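Long-range contacts in cytoplasmic Protein STM1381 (PDB 3SOZ), which is of unknown function but probably has a fold related to class I glutamine amidotransferases, with no activity established: residues L180-L185 with A195-D200; Y107-G112 with T207-K212; T59-T64 with L101-D106; I9-H14 with M52-V57; A160-V165 with S174-L179. All coordinates share one frame; numbering follows the deposited sequence.

Contact 1. Residues L180-L185 with A195-D200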
# COMPACT_ATOMS: atom_id res chain seq x y z
N LEU A 180 -16.94 -11.22 -11.20
CA LEU A 180 -17.12 -10.23 -10.14
C LEU A 180 -15.97 -9.24 -9.90
O LEU A 180 -16.06 -8.36 -9.01
CB LEU A 180 -17.51 -10.92 -8.85
CG LEU A 180 -18.75 -11.80 -8.93
CD1 LEU A 180 -19.14 -12.28 -7.55
CD2 LEU A 180 -19.85 -10.97 -9.49
N GLY A 181 -14.91 -9.35 -10.70
CA GLY A 181 -13.87 -8.34 -10.69
C GLY A 181 -12.71 -8.78 -11.56
O GLY A 181 -12.70 -9.90 -12.07
N TYR A 182 -11.73 -7.90 -11.74
CA TYR A 182 -10.55 -8.23 -12.51
C TYR A 182 -9.46 -7.23 -12.17
O TYR A 182 -9.70 -6.19 -11.56
CB TYR A 182 -10.84 -8.18 -14.05
CG TYR A 182 -11.29 -6.80 -14.53
CD1 TYR A 182 -12.60 -6.40 -14.42
CD2 TYR A 182 -10.39 -5.89 -15.03
CE1 TYR A 182 -13.02 -5.17 -14.81
CE2 TYR A 182 -10.82 -4.62 -15.42
CZ TYR A 182 -12.15 -4.29 -15.28
OH TYR A 182 -12.64 -3.05 -15.64
N ASN A 183 -8.25 -7.57 -12.59
CA ASN A 183 -7.13 -6.66 -12.56
C ASN A 183 -7.15 -5.77 -13.79
O ASN A 183 -7.27 -6.24 -14.92
CB ASN A 183 -5.84 -7.46 -12.50
CG ASN A 183 -5.63 -8.16 -11.16
OD1 ASN A 183 -5.82 -9.37 -11.02
ND2 ASN A 183 -5.20 -7.38 -10.17
N LYS A 184 -7.01 -4.47 -13.59
CA LYS A 184 -7.09 -3.52 -14.65
C LYS A 184 -5.70 -3.46 -15.21
O LYS A 184 -4.76 -3.18 -14.46
CB LYS A 184 -7.47 -2.16 -14.12
CG LYS A 184 -7.52 -1.08 -15.17
CD LYS A 184 -8.03 0.23 -14.61
CE LYS A 184 -8.00 1.32 -15.70
NZ LYS A 184 -8.82 2.49 -15.28
N LEU A 185 -5.62 -3.71 -16.53
CA LEU A 185 -4.41 -3.70 -17.33
C LEU A 185 -4.57 -2.89 -18.62
O LEU A 185 -5.66 -2.44 -19.00
CB LEU A 185 -4.00 -5.12 -17.69
CG LEU A 185 -3.84 -6.02 -16.46
CD1 LEU A 185 -4.00 -7.45 -16.82
CD2 LEU A 185 -2.52 -5.79 -15.86
N ALA A 195 -10.41 -10.52 -25.80
CA ALA A 195 -11.65 -10.40 -25.00
C ALA A 195 -11.50 -9.20 -24.13
O ALA A 195 -10.41 -8.86 -23.77
CB ALA A 195 -11.86 -11.60 -24.13
N GLU A 196 -12.61 -8.57 -23.79
CA GLU A 196 -12.57 -7.39 -22.92
C GLU A 196 -13.69 -7.39 -21.88
O GLU A 196 -14.73 -8.01 -22.07
CB GLU A 196 -12.60 -6.12 -23.74
CG GLU A 196 -11.31 -5.81 -24.42
CD GLU A 196 -11.28 -4.40 -25.03
OE1 GLU A 196 -12.20 -4.05 -25.79
OE2 GLU A 196 -10.31 -3.64 -24.73
N ILE A 197 -13.47 -6.70 -20.78
CA ILE A 197 -14.45 -6.64 -19.70
C ILE A 197 -14.51 -5.19 -19.30
O ILE A 197 -13.49 -4.51 -19.38
CB ILE A 197 -14.05 -7.61 -18.53
CG1 ILE A 197 -15.15 -7.69 -17.48
CG2 ILE A 197 -12.64 -7.29 -17.99
CD1 ILE A 197 -15.03 -8.87 -16.61
N ASN A 198 -15.72 -4.70 -18.99
CA ASN A 198 -15.93 -3.32 -18.53
C ASN A 198 -15.01 -2.35 -19.25
O ASN A 198 -14.47 -1.42 -18.65
CB ASN A 198 -15.73 -3.27 -17.00
CG ASN A 198 -16.11 -1.94 -16.38
OD1 ASN A 198 -17.18 -1.41 -16.63
ND2 ASN A 198 -15.24 -1.42 -15.53
N GLY A 199 -14.80 -2.60 -20.55
CA GLY A 199 -14.00 -1.71 -21.42
C GLY A 199 -12.52 -1.71 -21.12
O GLY A 199 -11.85 -0.68 -21.32
N ASP A 200 -12.00 -2.86 -20.64
CA ASP A 200 -10.60 -3.04 -20.29
C ASP A 200 -10.20 -4.42 -20.76
O ASP A 200 -11.06 -5.28 -20.93
CB ASP A 200 -10.41 -2.99 -18.77
CG ASP A 200 -10.43 -1.60 -18.21
OD1 ASP A 200 -9.91 -0.69 -18.90
OD2 ASP A 200 -10.95 -1.41 -17.07
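The phenol of Y182 is held over one face and by its hydroxyl. I197 sets its methyl CG2 almost squarely over the ring, 3.7 Å from the ring centroid, a CH-pi contact. Y182 OH donates to D200 OD2 at 2.8 Å, meeting the lone pair that faces away from the other carboxylate oxygen; OD2 alone lies in the ring plane, the carboxylate being turned out of it. The same hydroxyl oxygen accepts from N198 ND2 at 3.1 Å along a fairly straight N-H line (161°), so one tyrosine oxygen both gives and takes. All three partners come from a beta hairpin with a two-residue loop, a type I' turn, which links strands 192-197 and 200-208. Its end pair is closed by I197 N to D200 O (2.8 Å) and D200 N to I197 O (2.6 Å). N198 and G199 both have positive phi, which asparagine and glycine accept more readily than other residues, and the asparagine amide also supplies the donor. Y182 carries CG in the crowded position between its backbone N and carbonyl carbon (chi1 61°), a choice that raises the ring to the hairpin. K184 runs out fully extended past D200, and its NZ stops 4.8 Å from D200 OD2, where its charge would probably help keep the aspartate ionised. V152 and L154 of strand 151-154 also touch the tyrosine.

Contact 2. Residues Y107-G112 with T207-K212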
# COMPACT_ATOMS: atom_id res chain seq x y z
N TYR A 107 13.36 -19.05 -19.02
CA TYR A 107 12.56 -20.15 -19.56
C TYR A 107 11.67 -19.73 -20.72
O TYR A 107 11.64 -20.39 -21.76
CB TYR A 107 11.71 -20.76 -18.46
CG TYR A 107 10.56 -21.62 -18.93
CD1 TYR A 107 9.33 -21.05 -19.21
CD2 TYR A 107 10.70 -22.99 -19.07
CE1 TYR A 107 8.26 -21.81 -19.65
CE2 TYR A 107 9.63 -23.78 -19.51
CZ TYR A 107 8.41 -23.17 -19.80
OH TYR A 107 7.32 -23.91 -20.21
N VAL A 108 10.92 -18.65 -20.53
CA VAL A 108 9.98 -18.19 -21.54
C VAL A 108 10.71 -17.75 -22.82
O VAL A 108 10.34 -18.19 -23.91
CB VAL A 108 9.06 -17.06 -21.00
CG1 VAL A 108 8.27 -16.39 -22.12
CG2 VAL A 108 8.14 -17.60 -19.95
N ALA A 109 11.69 -16.86 -22.68
CA ALA A 109 12.60 -16.48 -23.78
C ALA A 109 13.14 -17.70 -24.58
O ALA A 109 13.22 -17.64 -25.81
CB ALA A 109 13.77 -15.63 -23.26
N GLU A 110 13.49 -18.80 -23.89
CA GLU A 110 13.92 -20.05 -24.55
C GLU A 110 12.71 -20.85 -25.08
O GLU A 110 12.74 -22.09 -25.15
CB GLU A 110 14.81 -20.92 -23.63
CG GLU A 110 16.33 -20.53 -23.60
CD GLU A 110 16.88 -20.06 -22.19
OE1 GLU A 110 16.93 -20.88 -21.22
OE2 GLU A 110 17.30 -18.86 -22.07
N GLY A 111 11.65 -20.14 -25.44
CA GLY A 111 10.47 -20.81 -26.00
C GLY A 111 9.41 -21.39 -25.06
O GLY A 111 8.35 -21.80 -25.53
N GLY A 112 9.66 -21.43 -23.75
CA GLY A 112 8.60 -21.84 -22.80
C GLY A 112 7.37 -20.91 -22.82
O GLY A 112 7.49 -19.71 -23.03
N THR A 207 4.13 -12.33 -26.89
CA THR A 207 5.29 -13.21 -27.10
C THR A 207 6.49 -12.60 -26.36
O THR A 207 6.61 -11.36 -26.30
CB THR A 207 5.71 -13.36 -28.63
OG1 THR A 207 6.12 -12.07 -29.15
CG2 THR A 207 4.57 -13.97 -29.48
N TYR A 208 7.37 -13.46 -25.84
CA TYR A 208 8.59 -12.97 -25.22
C TYR A 208 9.82 -13.72 -25.79
O TYR A 208 10.13 -14.88 -25.40
CB TYR A 208 8.47 -13.00 -23.68
CG TYR A 208 9.68 -12.45 -22.96
CD1 TYR A 208 10.03 -11.08 -23.04
CD2 TYR A 208 10.47 -13.28 -22.17
CE1 TYR A 208 11.16 -10.59 -22.35
CE2 TYR A 208 11.59 -12.80 -21.49
CZ TYR A 208 11.93 -11.46 -21.59
OH TYR A 208 13.05 -11.03 -20.89
N HIS A 209 10.52 -13.04 -26.71
CA HIS A 209 11.46 -13.69 -27.63
C HIS A 209 10.84 -14.96 -28.19
O HIS A 209 9.82 -14.89 -28.86
CB HIS A 209 12.82 -13.92 -26.97
CG HIS A 209 13.43 -12.67 -26.41
ND1 HIS A 209 13.60 -11.52 -27.16
CD2 HIS A 209 13.89 -12.37 -25.17
CE1 HIS A 209 14.15 -10.58 -26.41
NE2 HIS A 209 14.34 -11.07 -25.19
N LYS A 210 11.40 -16.13 -27.89
CA LYS A 210 10.91 -17.38 -28.50
C LYS A 210 9.63 -17.91 -27.88
O LYS A 210 9.09 -18.92 -28.36
CB LYS A 210 11.98 -18.49 -28.53
CG LYS A 210 13.26 -18.16 -29.29
CD LYS A 210 14.21 -19.37 -29.42
CE LYS A 210 15.20 -19.16 -30.59
NZ LYS A 210 16.18 -20.28 -30.82
N GLY A 211 9.14 -17.24 -26.83
CA GLY A 211 8.03 -17.75 -26.02
C GLY A 211 6.69 -17.05 -26.13
O GLY A 211 6.62 -15.85 -26.43
N LYS A 212 5.64 -17.82 -25.86
CA LYS A 212 4.26 -17.29 -25.81
C LYS A 212 3.73 -16.97 -24.39
O LYS A 212 3.78 -17.82 -23.48
CB LYS A 212 3.35 -18.29 -26.51
CG LYS A 212 3.84 -18.63 -27.92
CD LYS A 212 2.86 -19.54 -28.70
CE LYS A 212 3.60 -20.41 -29.74
NZ LYS A 212 4.45 -21.51 -29.11
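V108 lies across Y208 at about a right angle, its CG1 in the plane of the phenol at the ring edge and 3.7 Å from Y208 CB. Beside it the small A109 lets the hairpin come close: its CB lies 4.0 Å from Y208 CE2 and 3.8 Å from H209 CD2. Y208 reaches over with CG anti to its backbone N (chi1 -177°), and its hydroxyl is hydrogen-bonded to E139. Here the C-terminal end of helix 100-109 meets the type II' turn that joins strands 200-208 and 211-216. The helix stops in a Schellman motif, with G112 N bonded to Y107 O and a weaker bond from G111 N to V108 O. G111 is its positive-phi residue, a conformation natural to glycine. G211 suits its place for another reason: V108 O comes to 3.2 Å from G211 CA, where any CB would collide with that carbonyl. One conventional hydrogen bond crosses the gap, K210 N to A109 O at 3.1 Å, bent at the hydrogen (140°). The exchange is mutual: A109 O and V108 O accept from the turn, while A109 CA and G111 CA approach its carbonyls, backing one N-H...O bond with weaker CA-H...O contacts.

Contact 3. Residues T59-T64 with L101-D106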
# COMPACT_ATOMS: atom_id res chain seq x y z
N THR A 59 10.30 -23.10 -0.37
CA THR A 59 11.35 -24.00 0.15
C THR A 59 12.21 -24.70 -0.96
O THR A 59 13.42 -24.64 -0.88
CB THR A 59 10.74 -25.09 1.06
OG1 THR A 59 9.83 -25.87 0.29
CG2 THR A 59 10.02 -24.49 2.29
N ARG A 60 11.57 -25.34 -1.96
CA ARG A 60 12.24 -26.20 -2.97
C ARG A 60 12.18 -25.65 -4.39
O ARG A 60 12.02 -26.42 -5.34
CB ARG A 60 11.58 -27.59 -3.06
CG ARG A 60 11.68 -28.59 -1.89
CD ARG A 60 10.95 -29.90 -2.34
NE ARG A 60 10.56 -30.88 -1.30
CZ ARG A 60 10.91 -32.19 -1.28
NH1 ARG A 60 11.67 -32.73 -2.25
NH2 ARG A 60 10.49 -32.99 -0.29
N PHE A 61 12.26 -24.33 -4.59
CA PHE A 61 12.06 -23.82 -5.96
C PHE A 61 13.25 -24.06 -6.89
O PHE A 61 14.35 -23.65 -6.57
CB PHE A 61 11.68 -22.33 -6.01
CG PHE A 61 11.27 -21.89 -7.38
CD1 PHE A 61 10.02 -22.23 -7.89
CD2 PHE A 61 12.13 -21.19 -8.19
CE1 PHE A 61 9.64 -21.87 -9.18
CE2 PHE A 61 11.74 -20.79 -9.50
CZ PHE A 61 10.51 -21.14 -9.99
N PRO A 62 13.01 -24.71 -8.06
CA PRO A 62 14.01 -24.98 -9.10
C PRO A 62 15.00 -23.85 -9.26
O PRO A 62 14.60 -22.70 -9.37
CB PRO A 62 13.18 -25.13 -10.38
CG PRO A 62 11.72 -25.31 -9.91
CD PRO A 62 11.73 -25.37 -8.40
N GLN A 63 16.29 -24.17 -9.25
CA GLN A 63 17.30 -23.13 -9.33
C GLN A 63 18.14 -23.20 -10.62
O GLN A 63 19.04 -22.38 -10.82
CB GLN A 63 18.18 -23.15 -8.09
CG GLN A 63 17.47 -22.85 -6.75
CD GLN A 63 18.39 -23.06 -5.54
OE1 GLN A 63 19.32 -23.87 -5.58
NE2 GLN A 63 18.13 -22.32 -4.47
N THR A 64 17.83 -24.14 -11.50
CA THR A 64 18.55 -24.21 -12.78
C THR A 64 17.60 -24.23 -13.98
O THR A 64 16.45 -24.67 -13.86
CB THR A 64 19.60 -25.39 -12.85
OG1 THR A 64 18.94 -26.67 -12.75
CG2 THR A 64 20.68 -25.26 -11.75
N LEU A 101 12.36 -15.42 -10.73
CA LEU A 101 11.59 -14.74 -11.76
C LEU A 101 12.47 -14.53 -12.99
O LEU A 101 11.96 -14.46 -14.12
CB LEU A 101 11.05 -13.41 -11.22
CG LEU A 101 9.60 -13.22 -10.70
CD1 LEU A 101 8.81 -14.49 -10.36
CD2 LEU A 101 9.55 -12.23 -9.54
N GLN A 102 13.79 -14.41 -12.77
CA GLN A 102 14.73 -14.45 -13.86
C GLN A 102 14.59 -15.83 -14.45
O GLN A 102 14.49 -15.97 -15.66
CB GLN A 102 16.19 -14.23 -13.41
CG GLN A 102 16.82 -12.89 -13.80
CD GLN A 102 16.52 -12.48 -15.22
OE1 GLN A 102 16.60 -11.30 -15.54
NE2 GLN A 102 16.17 -13.42 -16.07
N LEU A 103 14.56 -16.85 -13.60
CA LEU A 103 14.38 -18.21 -14.07
C LEU A 103 13.19 -18.39 -14.99
O LEU A 103 13.32 -19.04 -16.03
CB LEU A 103 14.31 -19.22 -12.93
CG LEU A 103 15.70 -19.71 -12.50
CD1 LEU A 103 15.81 -20.10 -11.00
CD2 LEU A 103 16.16 -20.84 -13.45
N ILE A 104 12.05 -17.83 -14.63
CA ILE A 104 10.85 -17.98 -15.45
C ILE A 104 11.01 -17.17 -16.73
O ILE A 104 10.65 -17.63 -17.83
CB ILE A 104 9.57 -17.67 -14.65
CG1 ILE A 104 9.31 -18.80 -13.65
CG2 ILE A 104 8.35 -17.54 -15.57
CD1 ILE A 104 8.67 -18.38 -12.38
N ALA A 105 11.60 -15.99 -16.61
CA ALA A 105 11.86 -15.15 -17.75
C ALA A 105 12.74 -15.87 -18.78
O ALA A 105 12.38 -15.94 -19.99
CB ALA A 105 12.53 -13.85 -17.31
N ASP A 106 13.89 -16.37 -18.31
CA ASP A 106 14.82 -17.13 -19.11
C ASP A 106 14.05 -18.22 -19.80
O ASP A 106 14.05 -18.27 -21.03
CB ASP A 106 15.97 -17.69 -18.25
CG ASP A 106 17.04 -16.61 -17.92
OD1 ASP A 106 16.87 -15.41 -18.25
OD2 ASP A 106 18.06 -16.98 -17.31
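D99 OD1 is gripped by two bonds, from L101 N and Q102 N, which engage backbone N-H groups in the first turn of helix 100-109. No hydrogen bond passes from the helix to residues 59-64; what joins the two segments is apolar. L103 points at the loop and divides its branches: CD1 faces the bend at P62 and Q63, 3.8 Å from Q63 CA, while L103 CD2 moves on to T64 C at 3.7 Å. A forked leucine suits this place because its two methyls can straddle the turning backbone. The helix belongs to the crossover between the parallel strands 73-77 and 113-117, in the alpha/beta layering of the fold, and the loop runs between helices 56-59 and 65-69. Next to L103 on the helix, I104 meets F61, whose ring swings inward with CG anti to the backbone N (chi1 -170°). F61 CZ lies 4.1 Å from I104 CD1, and the two side chains cross at about a right angle. P62 sets its CG over the centre of the F61 ring, 4.0 Å above the plane, a rigid proline flank for a flat ring. L68 of helix 65-69 touches both P62 and L103, and F84 of helix 81-85 touches I104.

Contact 4. Residues I9-H14 with M52-V57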
# COMPACT_ATOMS: atom_id res chain seq x y z
N ILE A 9 1.55 -23.36 -10.67
CA ILE A 9 1.88 -22.69 -9.44
C ILE A 9 0.68 -21.91 -8.85
O ILE A 9 0.28 -20.85 -9.39
CB ILE A 9 3.09 -21.74 -9.66
CG1 ILE A 9 4.24 -22.48 -10.37
CG2 ILE A 9 3.54 -21.10 -8.38
CD1 ILE A 9 5.43 -21.61 -10.62
N GLY A 10 0.14 -22.43 -7.74
CA GLY A 10 -0.74 -21.65 -6.86
C GLY A 10 -0.89 -22.20 -5.44
O GLY A 10 -0.17 -23.09 -5.04
N GLU A 11 -1.85 -21.68 -4.69
CA GLU A 11 -2.09 -22.16 -3.31
C GLU A 11 -3.52 -21.91 -2.92
O GLU A 11 -4.15 -21.00 -3.46
CB GLU A 11 -1.24 -21.40 -2.31
CG GLU A 11 -0.03 -22.12 -1.75
CD GLU A 11 -0.37 -23.12 -0.66
OE1 GLU A 11 -1.58 -23.39 -0.47
OE2 GLU A 11 0.57 -23.66 -0.01
N SER A 12 -4.03 -22.73 -2.01
CA SER A 12 -5.15 -22.36 -1.12
C SER A 12 -4.87 -21.13 -0.28
O SER A 12 -3.74 -20.87 0.04
CB SER A 12 -5.40 -23.50 -0.15
OG SER A 12 -5.85 -24.62 -0.87
N TRP A 13 -5.90 -20.38 0.12
CA TRP A 13 -5.73 -19.29 1.11
C TRP A 13 -5.75 -19.95 2.45
O TRP A 13 -6.56 -20.88 2.65
CB TRP A 13 -6.86 -18.24 1.05
CG TRP A 13 -6.78 -17.32 -0.15
CD1 TRP A 13 -7.42 -17.48 -1.32
CD2 TRP A 13 -6.00 -16.10 -0.28
NE1 TRP A 13 -7.09 -16.46 -2.18
CE2 TRP A 13 -6.23 -15.60 -1.56
CE3 TRP A 13 -5.13 -15.41 0.56
CZ2 TRP A 13 -5.63 -14.44 -2.05
CZ3 TRP A 13 -4.51 -14.24 0.08
CH2 TRP A 13 -4.78 -13.77 -1.21
N HIS A 14 -4.89 -19.52 3.38
CA HIS A 14 -5.07 -19.94 4.78
C HIS A 14 -5.86 -18.84 5.47
O HIS A 14 -5.58 -17.68 5.26
CB HIS A 14 -3.73 -20.25 5.50
CG HIS A 14 -3.89 -20.40 6.99
ND1 HIS A 14 -3.68 -19.36 7.87
CD2 HIS A 14 -4.36 -21.44 7.73
CE1 HIS A 14 -3.97 -19.77 9.10
NE2 HIS A 14 -4.41 -21.01 9.03
N MSE A 52 2.37 -27.06 -8.10
CA MSE A 52 3.36 -26.60 -7.14
C MSE A 52 2.77 -25.54 -6.21
O MSE A 52 2.66 -24.37 -6.59
CB MSE A 52 4.62 -26.13 -7.85
CG MSE A 52 5.57 -25.52 -6.93
SE MSE A 52 7.32 -25.13 -7.65
CE MSE A 52 6.91 -23.60 -8.69
N PRO A 53 2.39 -25.95 -4.98
CA PRO A 53 1.92 -24.96 -4.02
C PRO A 53 2.99 -23.91 -3.74
O PRO A 53 4.19 -24.20 -3.90
CB PRO A 53 1.59 -25.78 -2.76
CG PRO A 53 2.20 -27.09 -2.94
CD PRO A 53 2.47 -27.30 -4.40
N ALA A 54 2.59 -22.70 -3.39
CA ALA A 54 3.53 -21.75 -2.79
C ALA A 54 3.89 -22.50 -1.52
O ALA A 54 3.09 -23.31 -1.06
CB ALA A 54 2.84 -20.44 -2.49
N HIS A 55 5.06 -22.31 -0.97
CA HIS A 55 5.55 -23.31 0.01
C HIS A 55 6.49 -24.26 -0.67
O HIS A 55 7.65 -24.35 -0.27
CB HIS A 55 4.50 -24.17 0.73
CG HIS A 55 5.12 -25.18 1.67
ND1 HIS A 55 6.21 -24.88 2.48
CD2 HIS A 55 4.82 -26.48 1.92
CE1 HIS A 55 6.55 -25.95 3.18
NE2 HIS A 55 5.72 -26.94 2.86
N ILE A 56 6.03 -24.98 -1.69
CA ILE A 56 7.04 -25.64 -2.51
C ILE A 56 7.88 -24.58 -3.20
O ILE A 56 9.09 -24.65 -3.16
CB ILE A 56 6.54 -26.79 -3.41
CG1 ILE A 56 6.20 -28.01 -2.53
CG2 ILE A 56 7.62 -27.15 -4.45
CD1 ILE A 56 5.48 -29.21 -3.28
N VAL A 57 7.23 -23.55 -3.73
CA VAL A 57 7.96 -22.36 -4.17
C VAL A 57 8.85 -21.78 -3.09
O VAL A 57 9.95 -21.33 -3.38
CB VAL A 57 7.05 -21.24 -4.59
CG1 VAL A 57 7.89 -20.14 -5.23
CG2 VAL A 57 5.94 -21.72 -5.53
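Strands 5-10 and 48-53 are parallel neighbours in the central sheet of this alpha/beta fold, and the contact lies where both give way to loops at their C-terminal ends. Pairing is slack here. G10 N reaches M52 O over a weak, bent bond of 3.4 Å, and A54 N approaches G10 O at 3.2 Å from well above the carbonyl plane. P53 fits between them because its nitrogen is not needed for either bond; its CA turns to G10 O instead, in a CA-H...O contact. On one face of the sheet I9 and M52, modelled as selenomethionine, lie side by side and point the same way. I9 has CG1 anti to its carbonyl carbon (chi1 -50°) and then runs straight out, whereas M52 is extended as far as its selenium and folds only at the last torsion (chi3 75°), bending the methyl off that line on the side where I9 lies. The branching of I9 serves a second partner: I9 CG2, anti to the backbone N, meets V57 CG2 at 3.8 Å, crossing it at about a right angle. H55 is the N-cap residue of helix 56-59, and F84 of helix 81-85 touches both I9 and V57. E11 leaves the strand end and bends at chi2 (-79°), so that its methylene chain runs alongside the small A54 while its carboxylate passes obliquely over the proline, E11 OE2 standing 3.6 Å from P53 CB.

Contact 5. Residues A160-V165 with S174-L179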
# COMPACT_ATOMS: atom_id res chain seq x y z
N ALA A 160 -18.06 -10.14 -20.18
CA ALA A 160 -16.97 -9.83 -21.08
C ALA A 160 -17.47 -10.02 -22.49
O ALA A 160 -18.31 -10.90 -22.76
CB ALA A 160 -15.83 -10.76 -20.83
N VAL A 161 -16.97 -9.19 -23.39
CA VAL A 161 -17.18 -9.42 -24.81
C VAL A 161 -15.87 -9.71 -25.56
O VAL A 161 -14.90 -8.97 -25.41
CB VAL A 161 -17.97 -8.27 -25.51
CG1 VAL A 161 -19.39 -8.14 -24.93
CG2 VAL A 161 -17.19 -6.92 -25.44
N ASN A 162 -15.88 -10.80 -26.33
CA ASN A 162 -14.89 -11.08 -27.39
C ASN A 162 -14.57 -9.91 -28.33
O ASN A 162 -15.31 -8.96 -28.48
CB ASN A 162 -15.36 -12.26 -28.22
CG ASN A 162 -15.28 -13.56 -27.49
OD1 ASN A 162 -14.56 -13.69 -26.51
ND2 ASN A 162 -16.04 -14.56 -27.95
N THR A 163 -13.43 -10.00 -28.97
CA THR A 163 -12.90 -8.90 -29.71
C THR A 163 -13.05 -9.31 -31.17
O THR A 163 -13.40 -10.46 -31.44
CB THR A 163 -11.44 -8.68 -29.21
OG1 THR A 163 -11.21 -7.30 -28.97
CG2 THR A 163 -10.39 -9.22 -30.15
N ALA A 164 -12.82 -8.40 -32.11
CA ALA A 164 -12.89 -8.74 -33.55
C ALA A 164 -11.86 -9.83 -33.95
O ALA A 164 -12.19 -10.73 -34.74
CB ALA A 164 -12.75 -7.47 -34.44
N VAL A 165 -10.63 -9.77 -33.42
CA VAL A 165 -9.61 -10.80 -33.67
C VAL A 165 -10.16 -12.24 -33.60
O VAL A 165 -10.73 -12.65 -32.60
CB VAL A 165 -8.39 -10.65 -32.75
CG1 VAL A 165 -7.34 -11.70 -33.06
CG2 VAL A 165 -7.79 -9.26 -32.88
N SER A 174 -19.63 -16.74 -27.74
CA SER A 174 -19.65 -15.28 -28.01
C SER A 174 -20.03 -14.45 -26.79
O SER A 174 -19.56 -13.31 -26.63
CB SER A 174 -20.57 -14.92 -29.19
OG SER A 174 -21.94 -15.12 -28.87
N GLU A 175 -20.89 -15.04 -25.95
CA GLU A 175 -21.35 -14.44 -24.70
C GLU A 175 -20.66 -15.08 -23.47
O GLU A 175 -20.59 -16.32 -23.32
CB GLU A 175 -22.88 -14.51 -24.63
CG GLU A 175 -23.50 -14.66 -23.20
CD GLU A 175 -24.88 -13.98 -23.05
OE1 GLU A 175 -25.09 -12.88 -23.64
OE2 GLU A 175 -25.73 -14.55 -22.31
N TRP A 176 -20.13 -14.21 -22.62
CA TRP A 176 -19.40 -14.62 -21.41
C TRP A 176 -20.29 -14.67 -20.17
O TRP A 176 -21.25 -13.89 -20.05
CB TRP A 176 -18.29 -13.62 -21.15
CG TRP A 176 -17.04 -13.82 -21.97
CD1 TRP A 176 -16.79 -13.33 -23.23
CD2 TRP A 176 -15.85 -14.50 -21.57
NE1 TRP A 176 -15.53 -13.67 -23.63
CE2 TRP A 176 -14.92 -14.40 -22.64
CE3 TRP A 176 -15.46 -15.19 -20.40
CZ2 TRP A 176 -13.63 -14.97 -22.57
CZ3 TRP A 176 -14.18 -15.77 -20.35
CH2 TRP A 176 -13.29 -15.65 -21.42
N PRO A 177 -19.97 -15.57 -19.22
CA PRO A 177 -20.69 -15.47 -17.93
C PRO A 177 -20.15 -14.28 -17.14
O PRO A 177 -19.04 -13.79 -17.45
CB PRO A 177 -20.38 -16.79 -17.24
CG PRO A 177 -19.32 -17.49 -18.13
CD PRO A 177 -18.87 -16.55 -19.17
N PRO A 178 -20.92 -13.76 -16.16
CA PRO A 178 -20.40 -12.58 -15.48
C PRO A 178 -19.23 -12.92 -14.54
O PRO A 178 -19.20 -13.99 -13.93
CB PRO A 178 -21.61 -12.08 -14.69
CG PRO A 178 -22.37 -13.33 -14.41
CD PRO A 178 -22.24 -14.17 -15.62
N LEU A 179 -18.26 -12.03 -14.44
CA LEU A 179 -17.18 -12.16 -13.45
C LEU A 179 -17.39 -11.03 -12.45
O LEU A 179 -17.94 -10.00 -12.83
CB LEU A 179 -15.81 -12.06 -14.14
CG LEU A 179 -15.49 -13.17 -15.16
CD1 LEU A 179 -14.39 -12.71 -16.06
CD2 LEU A 179 -15.09 -14.48 -14.53
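Strands 160-162 and 175-179 run antiparallel, their directions 162° apart and their axes 5.9 Å from each other at closest. A160 sits opposite W176, the CA atoms 5.4 Å apart, and V161 with E175 makes a loose non-hydrogen-bonded pair. Side chains carry most of the attachment. W176 places CG anti to its carbonyl carbon, which lays the indole beside A160, whose CB stands over the five-membered ring, 3.6 Å from its centroid. This is a CH-pi contact, and alanine suits it because a single methyl fits flat against the ring. At the rim of the indole W176 NE1 donates to N162 OD1 at 3.0 Å, with an N-H...O angle of 157°. The acceptor lies near the indole plane, yet the N-H arrives above the plane of the asparagine carbonyl. An amide is apt here: its oxygen helps hold the indole's rotation and satisfies its polar atom, while its ND2 lies against S174 CA. Strand 157-162 has strand 192-197 as its other neighbour, and A195 from there also touches W176. Further aromatics surround the indole: F173, and F238 of helix 235-246, both edge-to-face, F229 of helix 227-230, and W232 between those two helices.

From the N terminus, contact 4 closes the first loop, joining strand 5-10 to the end of strand 48-53. Contact 3 follows in series, bringing the loop after helix 56-59 to helix 100-109; F61 there touches M52 of contact 4. The same helix continues into contact 2, whose long closure encloses both remaining contacts. Within it contact 5 comes first and contact 1 next, in series and both on strand 175-187; they touch where E196 N meets V161 O. No closures cross. Contact 4 thus ties parallel strands to the start of helix 56-59, contact 3 ties the following loop to helix 100-109, contacts 5 and 1 hold the antiparallel extension, and contact 2 joins the two regions.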